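Local coordinates for L-ornithine N(5)-monooxygenase (Pseudomonas aeruginosa, PDB 3S5W), which hydroxylates the side-chain nitrogen of L-ornithine with FAD, NADPH and oxygen, the first step toward the hydroxamate groups of the siderophore pyoverdin, at residues Leu49-Gln54 against Ser93-Thr98; Val104-Lys109 against Arg126-Asp131. All blocks are in the same frame, centred on the assembly; numbering follows the deposited sequence.

Contact 1 (Leu49-Gln54 against Ser93-Thr98); sequences LQERAQ and SLRNPT
A surface salt bridge between E51, on the helix that follows the first strand of the FAD-binding domain, and R95, in the long loop ahead of helix 103-109, joins residues 49-54 to 93-98. The guanidinium grips the carboxylate side-on, with one nitrogen for each oxygen. R95 NE donates to E51 OE1 at 2.9 Å, a bent bond of 141° whose acceptor is tilted from the guanidinium plane. R95 NH2 reaches E51 OE2, also at 2.9 Å, and this second bond is nearly straight, 174°, with the oxygen in the guanidinium plane. The two flat groups are not coplanar: their planes stand 74° apart, so both nitrogens meet the carboxylate from above its plane. E51 stretches out from the helix in an extended chain, whereas R95 bends at its third torsion, which turns NE and NH2 toward the acid. Helix 40-56 is the first helix of the dinucleotide-binding fold, connecting the parallel, paired strands 30-36 and 61-65, and the R95 side chain also lies against I47 and A48 one turn earlier on it. The remaining guanidinium nitrogen, NH1, is bonded to the carbonyl oxygen of P433 at the start of helix 432-447, so a single arginine links the loop to two helices. R52, next to E51 on helix 40-56, bonds to S440 and to the E437 carbonyl of helix 432-447. N96 crosses the other flank of the E51 carboxylate, its amide plane steeply inclined to it and its CB 3.9 Å from E51 OE2.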
ATOM      1  N   LEU A  49       9.623  -6.138  18.194  1.00 30.07           N
ATOM      2  CA  LEU A  49       9.309  -7.150  19.235  1.00 31.58           C
ATOM      3  C   LEU A  49      10.530  -7.960  19.606  1.00 32.20           C
ATOM      4  O   LEU A  49      10.801  -8.147  20.800  1.00 32.83           O
ATOM      5  CB  LEU A  49       8.165  -8.086  18.812  1.00 31.31           C
ATOM      6  CG  LEU A  49       6.776  -7.465  18.698  1.00 33.06           C
ATOM      7  CD1 LEU A  49       5.805  -8.410  17.986  1.00 31.03           C
ATOM      8  CD2 LEU A  49       6.250  -7.000  20.037  1.00 33.18           C
ATOM      9  N   GLN A  50      11.276  -8.412  18.594  1.00 32.08           N
ATOM     10  CA  GLN A  50      12.535  -9.147  18.799  1.00 33.43           C
ATOM     11  C   GLN A  50      13.602  -8.344  19.575  1.00 33.84           C
ATOM     12  O   GLN A  50      14.331  -8.925  20.407  1.00 32.61           O
ATOM     13  CB  GLN A  50      13.097  -9.697  17.476  1.00 32.83           C
ATOM     14  CG  GLN A  50      14.489 -10.314  17.604  1.00 36.99           C
ATOM     15  CD  GLN A  50      15.002 -10.912  16.312  1.00 41.18           C
ATOM     16  OE1 GLN A  50      14.929 -12.126  16.107  1.00 45.79           O
ATOM     17  NE2 GLN A  50      15.516 -10.068  15.427  1.00 39.82           N
ATOM     18  N   GLU A  51      13.692  -7.024  19.317  1.00 33.21           N
ATOM     19  CA  GLU A  51      14.607  -6.141  20.080  1.00 33.37           C
ATOM     20  C   GLU A  51      14.260  -6.026  21.553  1.00 34.00           C
ATOM     21  O   GLU A  51      15.152  -5.886  22.384  1.00 33.25           O
ATOM     22  CB  GLU A  51      14.676  -4.713  19.492  1.00 32.43           C
ATOM     23  CG  GLU A  51      15.177  -4.682  18.039  1.00 31.81           C
ATOM     24  CD  GLU A  51      15.359  -3.254  17.445  1.00 31.29           C
ATOM     25  OE1 GLU A  51      14.945  -2.251  18.083  1.00 29.69           O
ATOM     26  OE2 GLU A  51      15.929  -3.160  16.324  1.00 28.18           O
ATOM     27  N   ARG A  52      12.970  -6.066  21.863  1.00 34.29           N
ATOM     28  CA  ARG A  52      12.488  -5.944  23.230  1.00 35.70           C
ATOM     29  C   ARG A  52      12.564  -7.251  24.034  1.00 36.88           C
ATOM     30  O   ARG A  52      12.541  -7.211  25.266  1.00 37.15           O
ATOM     31  CB  ARG A  52      11.052  -5.433  23.232  1.00 35.15           C
ATOM     32  CG  ARG A  52      10.876  -3.998  22.782  1.00 33.98           C
ATOM     33  CD  ARG A  52       9.428  -3.571  22.868  1.00 33.17           C
ATOM     34  NE  ARG A  52       9.225  -2.151  22.536  1.00 34.61           N
ATOM     35  CZ  ARG A  52       9.389  -1.124  23.371  1.00 35.16           C
ATOM     36  NH1 ARG A  52       9.765  -1.325  24.623  1.00 33.45           N
ATOM     37  NH2 ARG A  52       9.161   0.123  22.956  1.00 32.54           N
ATOM     38  N   ALA A  53      12.670  -8.381  23.329  1.00 38.81           N
ATOM     39  CA  ALA A  53      12.565  -9.723  23.902  1.00 40.82           C
ATOM     40  C   ALA A  53      13.580 -10.017  25.011  1.00 42.72           C
ATOM     41  O   ALA A  53      13.193 -10.532  26.061  1.00 43.43           O
ATOM     42  CB  ALA A  53      12.627 -10.797  22.807  1.00 40.78           C
ATOM     43  N   GLN A  54      14.856  -9.680  24.804  1.00 44.37           N
ATOM     44  CA  GLN A  54      15.864  -9.940  25.851  1.00 45.70           C
ATOM     45  C   GLN A  54      15.536  -9.232  27.170  1.00 45.43           C
ATOM     46  O   GLN A  54      15.468  -9.879  28.217  1.00 46.21           O
ATOM     47  CB  GLN A  54      17.288  -9.632  25.389  1.00 46.43           C
ATOM     48  CG  GLN A  54      18.285 -10.725  25.844  1.00 49.98           C
ATOM     49  CD  GLN A  54      19.674 -10.196  26.161  1.00 53.78           C
ATOM     50  OE1 GLN A  54      19.950  -8.998  26.029  1.00 54.71           O
ATOM     51  NE2 GLN A  54      20.562 -11.095  26.583  1.00 55.02           N
ATOM     52  N   SER A  93      16.003   1.731  10.386  1.00 23.95           N
ATOM     53  CA  SER A  93      17.073   2.709  10.590  1.00 24.40           C
ATOM     54  C   SER A  93      16.688   3.963  11.357  1.00 24.20           C
ATOM     55  O   SER A  93      17.508   4.490  12.114  1.00 24.73           O
ATOM     56  CB  SER A  93      17.797   3.039   9.272  1.00 23.34           C
ATOM     57  OG  SER A  93      18.542   1.898   8.861  1.00 24.42           O
ATOM     58  N   LEU A  94      15.467   4.463  11.169  1.00 24.15           N
ATOM     59  CA  LEU A  94      15.041   5.647  11.937  1.00 25.51           C
ATOM     60  C   LEU A  94      15.019   5.398  13.452  1.00 25.85           C
ATOM     61  O   LEU A  94      15.074   6.339  14.233  1.00 27.13           O
ATOM     62  CB  LEU A  94      13.678   6.156  11.470  1.00 24.73           C
ATOM     63  CG  LEU A  94      13.617   6.743  10.060  1.00 27.65           C
ATOM     64  CD1 LEU A  94      12.311   7.508   9.851  1.00 28.32           C
ATOM     65  CD2 LEU A  94      14.806   7.662   9.845  1.00 29.98           C
ATOM     66  N   ARG A  95      14.884   4.126  13.835  1.00 25.95           N
ATOM     67  CA  ARG A  95      14.933   3.725  15.246  1.00 26.53           C
ATOM     68  C   ARG A  95      16.325   3.254  15.642  1.00 25.77           C
ATOM     69  O   ARG A  95      16.842   3.668  16.665  1.00 27.03           O
ATOM     70  CB  ARG A  95      13.952   2.576  15.528  1.00 26.08           C
ATOM     71  CG  ARG A  95      13.848   2.219  17.038  1.00 28.37           C
ATOM     72  CD  ARG A  95      12.960   0.984  17.270  1.00 27.74           C
ATOM     73  NE  ARG A  95      13.511  -0.215  16.665  1.00 25.82           N
ATOM     74  CZ  ARG A  95      12.991  -0.820  15.601  1.00 28.40           C
ATOM     75  NH1 ARG A  95      11.899  -0.329  15.027  1.00 28.29           N
ATOM     76  NH2 ARG A  95      13.565  -1.904  15.100  1.00 27.27           N
ATOM     77  N   ASN A  96      16.902   2.375  14.822  1.00 25.68           N
ATOM     78  CA  ASN A  96      18.102   1.611  15.174  1.00 26.68           C
ATOM     79  C   ASN A  96      18.973   1.298  13.952  1.00 26.10           C
ATOM     80  O   ASN A  96      18.841   0.237  13.363  1.00 25.73           O
ATOM     81  CB  ASN A  96      17.699   0.310  15.905  1.00 27.57           C
ATOM     82  CG  ASN A  96      18.891  -0.564  16.266  1.00 29.45           C
ATOM     83  OD1 ASN A  96      18.753  -1.776  16.430  1.00 33.37           O
ATOM     84  ND2 ASN A  96      20.065   0.041  16.368  1.00 27.54           N
ATOM     85  N   PRO A  97      19.883   2.235  13.568  1.00 26.06           N
ATOM     86  CA  PRO A  97      20.764   1.995  12.430  1.00 26.54           C
ATOM     87  C   PRO A  97      21.691   0.813  12.597  1.00 26.43           C
ATOM     88  O   PRO A  97      22.231   0.345  11.601  1.00 25.26           O
ATOM     89  CB  PRO A  97      21.611   3.277  12.361  1.00 26.53           C
ATOM     90  CG  PRO A  97      20.735   4.312  12.908  1.00 26.27           C
ATOM     91  CD  PRO A  97      20.012   3.609  14.065  1.00 26.97           C
ATOM     92  N   THR A  98      21.888   0.350  13.841  1.00 27.17           N
ATOM     93  CA  THR A  98      22.761  -0.806  14.088  1.00 28.37           C
ATOM     94  C   THR A  98      22.022  -2.157  13.904  1.00 28.80           C
ATOM     95  O   THR A  98      22.624  -3.231  14.015  1.00 29.08           O
ATOM     96  CB  THR A  98      23.431  -0.778  15.507  1.00 29.31           C
ATOM     97  OG1 THR A  98      22.464  -1.109  16.506  1.00 28.53           O
ATOM     98  CG2 THR A  98      24.043   0.573  15.824  1.00 29.23           C
TER

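Contact 2 (Val104-Lys109 against Arg126-Asp131); sequences VNYLHK and RMEFND. With FAD (flavin-adenine dinucleotide), chain C.
Y106 of helix 103-109 reaches across to helix 126-137 and donates a hydrogen bond from its hydroxyl to D131, OH 2.6 Å from OD2. The axes of the two short segments stand nearly at right angles (85°) and come no closer than 11.6 Å, so long side chains make the contact. With CG anti to the backbone N (chi1 155°), the Y106 ring spans the interval, and D131 OD2 lies at its edge, in the ring plane. The acid accepts through its anti lone pair, its plane turned 59° from the ring. Y106 and L107 are buried, L107 packing on L113 and F116 of helix 113-119, whereas the carboxylates of E128 and D131 belong to the partly exposed side. E128 crosses L107 at about a right angle in a small touch, OE2 to CD2 at 3.3 Å. At the start of helix 126-137, the edge of the flavin's benzene ring meets one face of the R126 guanidinium, FAD C6 lying 3.7 Å from the guanidinium plane, toward that group's rim. R112 forms a salt bridge with E128 OE2 and bonds to Y106 OH; because its oxygen accepts an N-H from this cation, the phenol is probably polarised into a stronger donor toward D131.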
ATOM      1  N   VAL A 104      21.251  -1.179   4.398  1.00 22.21           N
ATOM      2  CA  VAL A 104      22.717  -1.214   4.178  1.00 22.48           C
ATOM      3  C   VAL A 104      23.268  -2.598   4.555  1.00 22.93           C
ATOM      4  O   VAL A 104      24.091  -3.162   3.839  1.00 22.50           O
ATOM      5  CB  VAL A 104      23.436  -0.048   4.863  1.00 22.84           C
ATOM      6  CG1 VAL A 104      24.967  -0.133   4.691  1.00 23.59           C
ATOM      7  CG2 VAL A 104      22.937   1.268   4.306  1.00 23.82           C
ATOM      8  N   ASN A 105      22.788  -3.161   5.659  1.00 22.93           N
ATOM      9  CA  ASN A 105      23.279  -4.490   6.042  1.00 23.87           C
ATOM     10  C   ASN A 105      22.858  -5.562   5.050  1.00 23.42           C
ATOM     11  O   ASN A 105      23.650  -6.447   4.694  1.00 23.91           O
ATOM     12  CB  ASN A 105      22.917  -4.878   7.469  1.00 24.15           C
ATOM     13  CG  ASN A 105      23.832  -5.992   7.979  1.00 26.14           C
ATOM     14  OD1 ASN A 105      25.047  -5.887   7.851  1.00 25.54           O
ATOM     15  ND2 ASN A 105      23.248  -7.073   8.483  1.00 25.58           N
ATOM     16  N   TYR A 106      21.612  -5.445   4.567  1.00 22.61           N
ATOM     17  CA  TYR A 106      21.099  -6.295   3.531  1.00 22.02           C
ATOM     18  C   TYR A 106      22.036  -6.315   2.305  1.00 22.52           C
ATOM     19  O   TYR A 106      22.386  -7.394   1.801  1.00 22.16           O
ATOM     20  CB  TYR A 106      19.653  -5.870   3.174  1.00 22.66           C
ATOM     21  CG  TYR A 106      19.259  -6.254   1.781  1.00 22.62           C
ATOM     22  CD1 TYR A 106      19.293  -5.319   0.746  1.00 23.81           C
ATOM     23  CD2 TYR A 106      18.861  -7.553   1.485  1.00 20.43           C
ATOM     24  CE1 TYR A 106      18.968  -5.681  -0.539  1.00 21.59           C
ATOM     25  CE2 TYR A 106      18.505  -7.919   0.188  1.00 23.27           C
ATOM     26  CZ  TYR A 106      18.559  -6.982  -0.811  1.00 24.71           C
ATOM     27  OH  TYR A 106      18.219  -7.333  -2.092  1.00 26.01           O
ATOM     28  N   LEU A 107      22.456  -5.130   1.849  1.00 21.77           N
ATOM     29  CA  LEU A 107      23.393  -5.033   0.715  1.00 22.68           C
ATOM     30  C   LEU A 107      24.730  -5.703   1.026  1.00 23.42           C
ATOM     31  O   LEU A 107      25.276  -6.431   0.193  1.00 24.09           O
ATOM     32  CB  LEU A 107      23.651  -3.560   0.344  1.00 22.05           C
ATOM     33  CG  LEU A 107      22.445  -2.792  -0.229  1.00 21.18           C
ATOM     34  CD1 LEU A 107      22.877  -1.301  -0.346  1.00 21.60           C
ATOM     35  CD2 LEU A 107      22.032  -3.395  -1.574  1.00 21.82           C
ATOM     36  N   HIS A 108      25.231  -5.457   2.225  1.00 24.82           N
ATOM     37  CA  HIS A 108      26.515  -6.013   2.627  1.00 26.82           C
ATOM     38  C   HIS A 108      26.458  -7.548   2.687  1.00 26.86           C
ATOM     39  O   HIS A 108      27.361  -8.233   2.230  1.00 26.36           O
ATOM     40  CB  HIS A 108      26.937  -5.440   3.985  1.00 26.59           C
ATOM     41  CG  HIS A 108      28.205  -6.039   4.503  1.00 31.27           C
ATOM     42  ND1 HIS A 108      29.448  -5.639   4.059  1.00 35.97           N
ATOM     43  CD2 HIS A 108      28.420  -7.052   5.365  1.00 31.69           C
ATOM     44  CE1 HIS A 108      30.377  -6.365   4.651  1.00 36.11           C
ATOM     45  NE2 HIS A 108      29.781  -7.231   5.447  1.00 36.17           N
ATOM     46  N   LYS A 109      25.374  -8.071   3.244  1.00 27.09           N
ATOM     47  CA  LYS A 109      25.138  -9.525   3.277  1.00 28.12           C
ATOM     48  C   LYS A 109      25.011 -10.172   1.904  1.00 28.13           C
ATOM     49  O   LYS A 109      25.280 -11.368   1.775  1.00 27.77           O
ATOM     50  CB  LYS A 109      23.905  -9.864   4.128  1.00 28.65           C
ATOM     51  CG  LYS A 109      24.079  -9.554   5.633  1.00 32.35           C
ATOM     52  CD  LYS A 109      25.114 -10.459   6.320  1.00 38.64           C
ATOM     53  CE  LYS A 109      24.421 -11.615   7.013  1.00 42.26           C
ATOM     54  NZ  LYS A 109      25.319 -12.224   8.029  1.00 45.13           N
ATOM     55  N   ARG A 126      11.967  -0.818  -6.943  1.00 24.62           N
ATOM     56  CA  ARG A 126      11.042  -1.537  -6.049  1.00 25.13           C
ATOM     57  C   ARG A 126      11.289  -3.066  -6.049  1.00 25.04           C
ATOM     58  O   ARG A 126      11.026  -3.744  -5.044  1.00 24.71           O
ATOM     59  CB  ARG A 126       9.578  -1.178  -6.348  1.00 24.14           C
ATOM     60  CG  ARG A 126       9.242   0.237  -5.876  1.00 25.59           C
ATOM     61  CD  ARG A 126       7.714   0.437  -5.744  1.00 27.93           C
ATOM     62  NE  ARG A 126       7.095   0.604  -7.054  1.00 30.74           N
ATOM     63  CZ  ARG A 126       6.179  -0.205  -7.601  1.00 32.73           C
ATOM     64  NH1 ARG A 126       5.742  -1.278  -6.964  1.00 30.68           N
ATOM     65  NH2 ARG A 126       5.689   0.080  -8.803  1.00 27.85           N
ATOM     66  N   MET A 127      11.814  -3.602  -7.149  1.00 25.25           N
ATOM     67  CA  MET A 127      12.155  -5.037  -7.192  1.00 27.09           C
ATOM     68  C   MET A 127      13.264  -5.339  -6.178  1.00 25.32           C
ATOM     69  O   MET A 127      13.264  -6.388  -5.552  1.00 23.94           O
ATOM     70  CB  MET A 127      12.616  -5.510  -8.591  1.00 28.99           C
ATOM     71  CG  MET A 127      11.561  -5.445  -9.700  1.00 36.39           C
ATOM     72  SD  MET A 127      12.103  -6.211 -11.296  1.00 50.11           S
ATOM     73  CE  MET A 127      11.374  -7.857 -11.141  1.00 46.21           C
ATOM     74  N   GLU A 128      14.218  -4.427  -6.023  1.00 23.41           N
ATOM     75  CA  GLU A 128      15.275  -4.644  -4.999  1.00 23.28           C
ATOM     76  C   GLU A 128      14.702  -4.478  -3.597  1.00 22.76           C
ATOM     77  O   GLU A 128      15.050  -5.213  -2.689  1.00 21.78           O
ATOM     78  CB  GLU A 128      16.474  -3.723  -5.206  1.00 24.31           C
ATOM     79  CG  GLU A 128      17.656  -4.061  -4.245  1.00 25.14           C
ATOM     80  CD  GLU A 128      18.922  -3.234  -4.510  1.00 27.95           C
ATOM     81  OE1 GLU A 128      18.829  -2.129  -5.083  1.00 29.31           O
ATOM     82  OE2 GLU A 128      20.020  -3.695  -4.142  1.00 26.20           O
ATOM     83  N   PHE A 129      13.807  -3.508  -3.404  1.00 22.66           N
ATOM     84  CA  PHE A 129      13.242  -3.374  -2.068  1.00 22.77           C
ATOM     85  C   PHE A 129      12.372  -4.600  -1.717  1.00 22.93           C
ATOM     86  O   PHE A 129      12.308  -4.985  -0.571  1.00 22.48           O
ATOM     87  CB  PHE A 129      12.438  -2.096  -1.936  1.00 22.78           C
ATOM     88  CG  PHE A 129      12.244  -1.667  -0.513  1.00 25.29           C
ATOM     89  CD1 PHE A 129      13.281  -1.054   0.178  1.00 27.39           C
ATOM     90  CD2 PHE A 129      11.039  -1.865   0.126  1.00 28.47           C
ATOM     91  CE1 PHE A 129      13.112  -0.631   1.512  1.00 28.28           C
ATOM     92  CE2 PHE A 129      10.863  -1.452   1.466  1.00 27.39           C
ATOM     93  CZ  PHE A 129      11.900  -0.834   2.144  1.00 26.99           C
ATOM     94  N   ASN A 130      11.698  -5.174  -2.722  1.00 23.73           N
ATOM     95  CA  ASN A 130      10.950  -6.437  -2.565  1.00 23.94           C
ATOM     96  C   ASN A 130      11.884  -7.570  -2.080  1.00 23.77           C
ATOM     97  O   ASN A 130      11.557  -8.306  -1.161  1.00 23.82           O
ATOM     98  CB  ASN A 130      10.272  -6.851  -3.892  1.00 24.17           C
ATOM     99  CG  ASN A 130       9.634  -8.241  -3.814  1.00 26.39           C
ATOM    100  OD1 ASN A 130       8.709  -8.478  -3.016  1.00 26.57           O
ATOM    101  ND2 ASN A 130      10.143  -9.175  -4.629  1.00 28.67           N
ATOM    102  N   ASP A 131      13.048  -7.691  -2.708  1.00 23.34           N
ATOM    103  CA  ASP A 131      14.038  -8.698  -2.307  1.00 24.01           C
ATOM    104  C   ASP A 131      14.515  -8.451  -0.866  1.00 23.21           C
ATOM    105  O   ASP A 131      14.676  -9.394  -0.097  1.00 21.87           O
ATOM    106  CB  ASP A 131      15.228  -8.678  -3.270  1.00 23.88           C
ATOM    107  CG  ASP A 131      16.113  -9.876  -3.099  1.00 27.92           C
ATOM    108  OD1 ASP A 131      15.681 -10.950  -3.524  1.00 29.17           O
ATOM    109  OD2 ASP A 131      17.220  -9.741  -2.531  1.00 29.62           O
TER
HETATM  110  PA  FAD C 450       0.937  -4.060   2.730  1.00 23.63           P
HETATM  111  O1A FAD C 450      -0.153  -3.751   1.774  1.00 19.77           O
HETATM  112  O2A FAD C 450       2.363  -3.932   2.168  1.00 19.53           O
HETATM  113  O5B FAD C 450       0.764  -5.577   3.289  1.00 23.66           O
HETATM  114  C5B FAD C 450      -0.514  -6.029   3.671  1.00 21.39           C
HETATM  115  C4B FAD C 450      -0.386  -7.542   3.716  1.00 23.22           C
HETATM  116  O4B FAD C 450      -1.592  -8.049   4.220  1.00 26.67           O
HETATM  117  C3B FAD C 450      -0.228  -8.113   2.310  1.00 23.62           C
HETATM  118  O3B FAD C 450       0.969  -8.862   2.229  1.00 24.22           O
HETATM  119  C2B FAD C 450      -1.472  -8.988   2.108  1.00 24.49           C
HETATM  120  O2B FAD C 450      -1.165 -10.233   1.491  1.00 27.34           O
HETATM  121  C1B FAD C 450      -1.908  -9.242   3.519  1.00 25.52           C
HETATM  122  N9A FAD C 450      -3.343  -9.414   3.720  1.00 27.25           N
HETATM  123  C8A FAD C 450      -4.377  -8.580   3.306  1.00 30.44           C
HETATM  124  N7A FAD C 450      -5.544  -9.102   3.790  1.00 29.15           N
HETATM  125  C5A FAD C 450      -5.244 -10.217   4.510  1.00 28.77           C
HETATM  126  C6A FAD C 450      -6.040 -11.122   5.211  1.00 30.58           C
HETATM  127  N6A FAD C 450      -7.328 -10.842   5.469  1.00 28.73           N
HETATM  128  N1A FAD C 450      -5.416 -12.192   5.848  1.00 28.54           N
HETATM  129  C2A FAD C 450      -4.048 -12.375   5.822  1.00 27.82           C
HETATM  130  N3A FAD C 450      -3.252 -11.473   5.124  1.00 25.41           N
HETATM  131  C4A FAD C 450      -3.855 -10.417   4.482  1.00 28.24           C
HETATM  132  N1  FAD C 450       5.336   3.447   0.248  1.00 22.48           N
HETATM  133  C2  FAD C 450       6.562   4.094   0.337  1.00 25.26           C
HETATM  134  O2  FAD C 450       6.909   4.613   1.385  1.00 23.60           O
HETATM  135  N3  FAD C 450       7.403   4.162  -0.754  1.00 25.57           N
HETATM  136  C4  FAD C 450       7.065   3.582  -1.952  1.00 28.10           C
HETATM  137  O4  FAD C 450       7.875   3.629  -2.894  1.00 26.10           O
HETATM  138  C4X FAD C 450       5.818   2.938  -2.057  1.00 25.20           C
HETATM  139  N5  FAD C 450       5.437   2.360  -3.260  1.00 26.11           N
HETATM  140  C5X FAD C 450       4.204   1.738  -3.365  1.00 27.52           C
HETATM  141  C6  FAD C 450       3.831   1.158  -4.587  1.00 29.83           C
HETATM  142  C7  FAD C 450       2.602   0.528  -4.725  1.00 29.86           C
HETATM  143  C7M FAD C 450       2.266  -0.063  -6.072  1.00 32.40           C
HETATM  144  C8  FAD C 450       1.729   0.500  -3.644  1.00 28.19           C
HETATM  145  C8M FAD C 450       0.385  -0.167  -3.719  1.00 31.03           C
HETATM  146  C9  FAD C 450       2.088   1.070  -2.427  1.00 26.97           C
HETATM  147  C9A FAD C 450       3.338   1.681  -2.262  1.00 26.84           C
HETATM  148  N10 FAD C 450       3.717   2.263  -1.047  1.00 23.80           N
HETATM  149  C10 FAD C 450       4.947   2.904  -0.959  1.00 24.18           C
HETATM  150  C1' FAD C 450       2.811   2.288   0.146  1.00 23.37           C
HETATM  151  C2' FAD C 450       2.647   0.926   0.852  1.00 23.22           C
HETATM  152  O2' FAD C 450       1.356   1.014   1.463  1.00 24.65           O
HETATM  153  C3' FAD C 450       3.725   0.763   1.913  1.00 24.06           C
HETATM  154  O3' FAD C 450       5.050   0.851   1.352  1.00 23.72           O
HETATM  155  C4' FAD C 450       3.626  -0.610   2.624  1.00 22.97           C
HETATM  156  O4' FAD C 450       3.521  -1.638   1.645  1.00 23.37           O
HETATM  157  C5' FAD C 450       2.506  -0.707   3.692  1.00 23.29           C
HETATM  158  O5' FAD C 450       2.779  -1.853   4.477  1.00 26.29           O
HETATM  159  P   FAD C 450       1.623  -2.720   5.206  1.00 24.11           P
HETATM  160  O1P FAD C 450       2.334  -3.922   5.777  1.00 22.80           O
HETATM  161  O2P FAD C 450       0.917  -1.794   6.158  1.00 20.51           O
HETATM  162  O3P FAD C 450       0.660  -3.140   4.006  1.00 21.18           O

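How the contacts relate
From the N terminus, the chain runs through strand 30-36, helix 40-56 and strand 61-65 before entering the long loop that includes the substrate-binding K89. Contact 1 closes this excursion, 38 residues lying between its segments. Only after that does contact 2 open, on helix 103-109, and it closes at helix 126-137 after 16 intervening residues that include helix 113-119. The two loops are therefore in series, neither nested nor crossed. Their centres are 18 Å apart and they do not touch, though both lie on the same side of the chain's centre. Contact 1 fastens the loop to the first helix of the FAD-binding fold; contact 2 joins helices within the following helical region, which reaches the flavin.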